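Local coordinates for putative lipoprotein (Bacteroides fragilis, PDB 3QNK) that probably binds glycans at the outer membrane, as SusD-family lipoproteins do, and passes them to a partner transporter, at residues 251-254 against 255-259; 313-316 against 317-321; 475-478 against 479-482. All coordinates share one frame; numbering follows the deposited sequence.

Interaction 1 (251-254 against 255-259); sequences NNMM and VCNMV
With chi1 at -179°, N252 swings its amide back over the start of helix 253-257, bringing OD1 within 3.0 Å of V255 N; at N257 a chi1 of -64° sets the side chain alongside its own backbone N and directs ND2 at M253 O, 2.8 Å away. The first bond makes N252 the N-cap. V255 N meets a lone pair of OD1 in the carbonyl plane, while M254 N adds only a weak bond to the same oxygen. Asparagine suits this place because its short amide can cap the turn and still donate through ND2, here to F382 O. The backbone of N252 adds to the turn: its O accepts from C256 N at 2.9 Å. N257 ND2 lands on a lone pair of M253 O, with the acceptor close to the amide plane. On the apolar flank the selenomethionine M254 is extended while M258 bends at its last torsion, and their CE methyls meet at 3.5 Å. N257 also reaches G35 O through ND2 and L274 N through OD1. A side-chain amide thus caps the first turn and a second adds to the backbone bonding at the last, giving buried polar groups partners and tying the turn to distant loops.

Interaction 2 (313-316 against 317-321); sequences EGRE and PRFYA
P317 follows the N-cap residue E316 directly, and proline fits here because the first turn of a helix asks for no N-H from it. At R318 the carboxylate of E316 folds back, chi1 63° carrying CG between its own backbone N and carbonyl carbon. E316 OE1 takes the capping bond from R318 N at 3.0 Å, met from above the carboxylate plane, and on its syn lone pair also accepts from R318 NE at 3.0 Å. R318 NH2 reaches E316 OE2 at 3.0 Å, completing a side-on salt bridge in which the two flat groups are turned 48° apart. F319 N then bonds E316 O at 3.0 Å, while R315 lies over one face of the F319 ring: R315 CG sits 3.8 Å from the ring centroid in a CH-pi contact, and R315 CZ is 5.0 Å from it in a cation-pi contact. R315 NH1 is held by I281 O. Y320 completes the turn, its OH accepting from R315 N at 3.1 Å and donating to Y312 O, a double role that suits a phenol. R318 would favour the ionised form of E316, while the carboxylates of E442 and E446, which also bind R318, would probably act the other way; through them the cap is tied to helix 432-446.

Interaction 3 (475-478 against 479-482); sequences FVSP and TEFK
F475 faces F481 as a non-hydrogen-bonded antiparallel pair, their CA atoms 4.0 Å apart, at the closing end of a beta hairpin. The CB of F481 sits over the centre of the F475 ring, 3.6 Å from its centroid, a CH-pi contact nearly on the ring normal. One face of F475 is thus met by F481 CB, while the two rings lie obliquely, their planes 42° apart. V476 follows with its N donating to E480 O at 2.8 Å, and its CG2 brushes E480 CB at 3.9 Å, while CG1 lies against the aliphatic part of K482; a branched residue is well placed to cover both. S477 N shares E480 O with V476 N, both coming from the same face of the carbonyl plane. The hydroxyl of S477, set by chi1 87° between its own N and carbonyl carbon, takes part in three bonds: it accepts from T479 N at 3.2 Å, forming an ST turn, accepts again from E480 N at 2.9 Å, and donates to the anti lone pair of E480 OE1. A short hydroxyl able to give and take is just what this tight reversal needs. P478 bends the chain at the tip, and its O accepts from H326 NE2. The hairpin joins strands 469-475 and 480-488 of a three-stranded antiparallel sheet; strand 304-305 lies along the other side of 480-488, F304 meeting the F481 ring, and the H326 ring stacks on F475.

How the interactions relate
Along the chain the three contacts come in series, 251-259, then 313-321, then 475-482, all within the SusD-family part of the chain. Their centres lie about 23 Å (interactions 1 and 2), about 26 Å (1 and 3) and about 21 Å (2 and 3) apart, and none touches another. Interactions 1 and 2 open short helices, 253-257 and 317-322, with capping side chains, whereas interaction 3 closes the hairpin of strands 469-475 and 480-488. Strand 304-305, which joins that sheet, precedes the loop leading into interaction 2. Only interaction 1 meets the second subunit, N252 packing on its M138. Each combines side-chain and backbone bonds that fix where a helix starts or a hairpin turns within the SusD-family fold.

Interaction 1 (251-254 against 255-259)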
# COMPACT_ATOMS: atom_id res chain seq x y z
N ASN B 251 -6.32 -12.10 -6.96
CA ASN B 251 -6.23 -10.82 -7.67
C ASN B 251 -6.04 -11.00 -9.20
O ASN B 251 -6.05 -10.01 -9.95
CB ASN B 251 -5.13 -9.97 -7.05
CG ASN B 251 -5.63 -9.32 -5.77
OD1 ASN B 251 -6.61 -8.56 -5.76
ND2 ASN B 251 -5.01 -9.68 -4.65
N ASN B 252 -5.97 -12.28 -9.64
CA ASN B 252 -5.83 -12.65 -11.04
C ASN B 252 -7.09 -12.25 -11.80
O ASN B 252 -8.15 -12.83 -11.58
CB ASN B 252 -5.54 -14.14 -11.18
CG ASN B 252 -5.36 -14.57 -12.61
OD1 ASN B 252 -6.33 -14.81 -13.34
ND2 ASN B 252 -4.12 -14.60 -13.05
N MSE B 253 -6.94 -11.28 -12.72
CA MSE B 253 -7.99 -10.70 -13.55
C MSE B 253 -8.90 -11.74 -14.23
O MSE B 253 -10.12 -11.54 -14.27
CB MSE B 253 -7.37 -9.78 -14.59
CG MSE B 253 -8.39 -8.97 -15.33
SE MSE B 253 -7.65 -7.52 -16.29
CE MSE B 253 -9.21 -6.51 -16.22
N MSE B 254 -8.32 -12.85 -14.74
CA MSE B 254 -9.08 -13.90 -15.41
C MSE B 254 -9.91 -14.72 -14.42
O MSE B 254 -11.11 -14.89 -14.65
CB MSE B 254 -8.14 -14.82 -16.19
CG MSE B 254 -8.89 -15.81 -17.06
SE MSE B 254 -7.82 -17.35 -17.56
CE MSE B 254 -9.21 -18.33 -18.64
N VAL B 255 -9.29 -15.26 -13.34
CA VAL B 255 -9.96 -16.10 -12.35
C VAL B 255 -11.05 -15.28 -11.63
O VAL B 255 -12.16 -15.78 -11.47
CB VAL B 255 -8.94 -16.72 -11.37
CG1 VAL B 255 -9.62 -17.50 -10.25
CG2 VAL B 255 -7.96 -17.62 -12.11
N CYS B 256 -10.77 -14.02 -11.31
CA CYS B 256 -11.70 -13.12 -10.65
C CYS B 256 -12.95 -12.87 -11.46
O CYS B 256 -13.97 -12.56 -10.85
CB CYS B 256 -11.03 -11.81 -10.32
SG CYS B 256 -9.93 -11.90 -8.89
N ASN B 257 -12.89 -12.91 -12.80
CA ASN B 257 -14.03 -12.58 -13.63
C ASN B 257 -14.54 -13.77 -14.44
O ASN B 257 -15.45 -13.62 -15.26
CB ASN B 257 -13.70 -11.39 -14.51
CG ASN B 257 -13.43 -10.15 -13.68
OD1 ASN B 257 -14.33 -9.52 -13.12
ND2 ASN B 257 -12.17 -9.82 -13.50
N MSE B 258 -14.02 -14.97 -14.12
CA MSE B 258 -14.40 -16.20 -14.76
C MSE B 258 -15.70 -16.78 -14.15
O MSE B 258 -15.92 -16.63 -12.94
CB MSE B 258 -13.26 -17.20 -14.62
CG MSE B 258 -13.37 -18.42 -15.53
SE MSE B 258 -11.95 -19.72 -15.15
CE MSE B 258 -10.50 -18.50 -15.43
N VAL B 259 -16.54 -17.48 -14.98
CA VAL B 259 -17.78 -18.14 -14.51
C VAL B 259 -17.41 -19.07 -13.37
O VAL B 259 -16.42 -19.81 -13.48
CB VAL B 259 -18.54 -18.88 -15.64
CG1 VAL B 259 -19.91 -19.35 -15.16
CG2 VAL B 259 -18.70 -18.00 -16.88

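Interaction 2 (313-316 against 317-321)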
# COMPACT_ATOMS: atom_id res chain seq x y z
N GLU B 313 -30.56 -14.51 -29.52
CA GLU B 313 -30.52 -14.80 -30.95
C GLU B 313 -30.42 -13.51 -31.78
O GLU B 313 -30.97 -12.47 -31.41
CB GLU B 313 -31.80 -15.58 -31.34
CG GLU B 313 -31.79 -17.08 -31.03
CD GLU B 313 -33.13 -17.77 -30.81
OE1 GLU B 313 -34.16 -17.29 -31.35
OE2 GLU B 313 -33.15 -18.82 -30.11
N GLY B 314 -29.72 -13.60 -32.89
CA GLY B 314 -29.59 -12.58 -33.93
C GLY B 314 -28.90 -11.27 -33.64
O GLY B 314 -29.05 -10.31 -34.41
N ARG B 315 -28.10 -11.23 -32.56
CA ARG B 315 -27.39 -10.03 -32.12
C ARG B 315 -26.16 -9.75 -32.97
O ARG B 315 -25.69 -10.63 -33.71
CB ARG B 315 -26.96 -10.19 -30.65
CG ARG B 315 -28.10 -10.26 -29.64
CD ARG B 315 -29.06 -9.08 -29.64
NE ARG B 315 -30.06 -9.34 -28.62
CZ ARG B 315 -30.18 -8.65 -27.49
NH1 ARG B 315 -29.45 -7.56 -27.30
NH2 ARG B 315 -31.07 -9.01 -26.57
N GLU B 316 -25.64 -8.51 -32.88
CA GLU B 316 -24.43 -8.11 -33.61
C GLU B 316 -23.17 -8.81 -32.97
O GLU B 316 -23.23 -9.17 -31.79
CB GLU B 316 -24.29 -6.59 -33.62
CG GLU B 316 -24.14 -5.97 -32.24
CD GLU B 316 -22.83 -5.23 -32.00
OE1 GLU B 316 -21.77 -5.68 -32.48
OE2 GLU B 316 -22.88 -4.20 -31.28
N PRO B 317 -22.04 -9.04 -33.71
CA PRO B 317 -20.91 -9.82 -33.15
C PRO B 317 -20.40 -9.42 -31.76
O PRO B 317 -20.01 -10.32 -31.01
CB PRO B 317 -19.81 -9.63 -34.20
CG PRO B 317 -20.55 -9.52 -35.48
CD PRO B 317 -21.79 -8.73 -35.15
N ARG B 318 -20.39 -8.11 -31.40
CA ARG B 318 -19.85 -7.65 -30.10
C ARG B 318 -20.66 -8.18 -28.94
O ARG B 318 -20.13 -8.28 -27.83
CB ARG B 318 -19.75 -6.12 -30.03
CG ARG B 318 -18.72 -5.53 -30.99
CD ARG B 318 -18.73 -4.02 -31.03
NE ARG B 318 -20.00 -3.48 -31.51
CZ ARG B 318 -20.23 -2.19 -31.75
NH1 ARG B 318 -19.27 -1.30 -31.58
NH2 ARG B 318 -21.41 -1.79 -32.17
N PHE B 319 -21.92 -8.58 -29.18
CA PHE B 319 -22.75 -9.15 -28.13
C PHE B 319 -22.15 -10.49 -27.67
O PHE B 319 -21.87 -10.65 -26.49
CB PHE B 319 -24.20 -9.32 -28.58
CG PHE B 319 -25.03 -10.11 -27.60
CD1 PHE B 319 -25.54 -9.50 -26.45
CD2 PHE B 319 -25.28 -11.47 -27.80
CE1 PHE B 319 -26.30 -10.23 -25.54
CE2 PHE B 319 -26.03 -12.20 -26.87
CZ PHE B 319 -26.55 -11.57 -25.76
N TYR B 320 -21.92 -11.43 -28.62
CA TYR B 320 -21.37 -12.77 -28.37
C TYR B 320 -19.90 -12.71 -28.00
O TYR B 320 -19.39 -13.62 -27.36
CB TYR B 320 -21.59 -13.70 -29.60
CG TYR B 320 -23.05 -13.77 -30.01
CD1 TYR B 320 -23.97 -14.49 -29.25
CD2 TYR B 320 -23.54 -13.01 -31.06
CE1 TYR B 320 -25.33 -14.51 -29.58
CE2 TYR B 320 -24.89 -13.02 -31.41
CZ TYR B 320 -25.78 -13.77 -30.67
OH TYR B 320 -27.11 -13.70 -31.01
N ALA B 321 -19.25 -11.60 -28.34
CA ALA B 321 -17.85 -11.34 -28.04
C ALA B 321 -17.67 -10.87 -26.61
O ALA B 321 -16.61 -11.11 -26.03
CB ALA B 321 -17.30 -10.29 -28.98

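Interaction 3 (475-478 against 479-482)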
# COMPACT_ATOMS: atom_id res chain seq x y z
N PHE B 475 -33.25 -17.74 -14.09
CA PHE B 475 -33.91 -18.85 -14.79
C PHE B 475 -34.75 -19.68 -13.83
O PHE B 475 -34.33 -20.05 -12.72
CB PHE B 475 -32.92 -19.71 -15.56
CG PHE B 475 -32.59 -19.06 -16.90
CD1 PHE B 475 -31.77 -17.93 -16.96
CD2 PHE B 475 -33.10 -19.57 -18.09
CE1 PHE B 475 -31.50 -17.31 -18.17
CE2 PHE B 475 -32.82 -18.95 -19.30
CZ PHE B 475 -32.04 -17.81 -19.33
N VAL B 476 -35.99 -19.92 -14.25
CA VAL B 476 -37.01 -20.68 -13.51
C VAL B 476 -37.15 -22.10 -14.12
O VAL B 476 -37.79 -22.96 -13.52
CB VAL B 476 -38.36 -19.92 -13.42
CG1 VAL B 476 -38.19 -18.60 -12.68
CG2 VAL B 476 -38.98 -19.69 -14.79
N SER B 477 -36.51 -22.33 -15.27
CA SER B 477 -36.50 -23.62 -15.95
C SER B 477 -35.28 -23.65 -16.86
O SER B 477 -34.67 -22.60 -17.02
CB SER B 477 -37.80 -23.83 -16.72
OG SER B 477 -37.71 -23.28 -18.02
N PRO B 478 -34.92 -24.78 -17.52
CA PRO B 478 -33.77 -24.75 -18.44
C PRO B 478 -33.94 -23.81 -19.63
O PRO B 478 -32.95 -23.47 -20.27
CB PRO B 478 -33.69 -26.20 -18.95
CG PRO B 478 -34.36 -26.98 -17.96
CD PRO B 478 -35.49 -26.14 -17.44
N THR B 479 -35.18 -23.39 -19.91
CA THR B 479 -35.53 -22.59 -21.08
C THR B 479 -36.16 -21.22 -20.72
O THR B 479 -36.17 -20.32 -21.56
CB THR B 479 -36.45 -23.47 -21.96
OG1 THR B 479 -36.64 -22.89 -23.23
CG2 THR B 479 -37.80 -23.76 -21.31
N GLU B 480 -36.66 -21.05 -19.48
CA GLU B 480 -37.37 -19.85 -19.07
C GLU B 480 -36.73 -19.08 -17.96
O GLU B 480 -36.17 -19.67 -17.03
CB GLU B 480 -38.79 -20.18 -18.61
CG GLU B 480 -39.63 -20.88 -19.66
CD GLU B 480 -40.67 -21.79 -19.04
OE1 GLU B 480 -40.28 -22.69 -18.27
OE2 GLU B 480 -41.88 -21.59 -19.33
N PHE B 481 -36.95 -17.75 -18.00
CA PHE B 481 -36.42 -16.76 -17.08
C PHE B 481 -37.41 -15.64 -16.81
O PHE B 481 -38.37 -15.44 -17.57
CB PHE B 481 -35.11 -16.18 -17.64
CG PHE B 481 -35.27 -15.32 -18.87
CD1 PHE B 481 -35.29 -15.89 -20.13
CD2 PHE B 481 -35.42 -13.94 -18.76
CE1 PHE B 481 -35.48 -15.09 -21.28
CE2 PHE B 481 -35.60 -13.15 -19.90
CZ PHE B 481 -35.63 -13.73 -21.15
N LYS B 482 -37.15 -14.90 -15.71
CA LYS B 482 -37.81 -13.70 -15.20
C LYS B 482 -36.74 -12.59 -15.16
O LYS B 482 -35.56 -12.90 -14.97
CB LYS B 482 -38.39 -13.94 -13.79
CG LYS B 482 -39.67 -14.78 -13.70
CD LYS B 482 -39.90 -15.17 -12.23
CE LYS B 482 -41.25 -15.78 -11.90
NZ LYS B 482 -41.83 -15.17 -10.66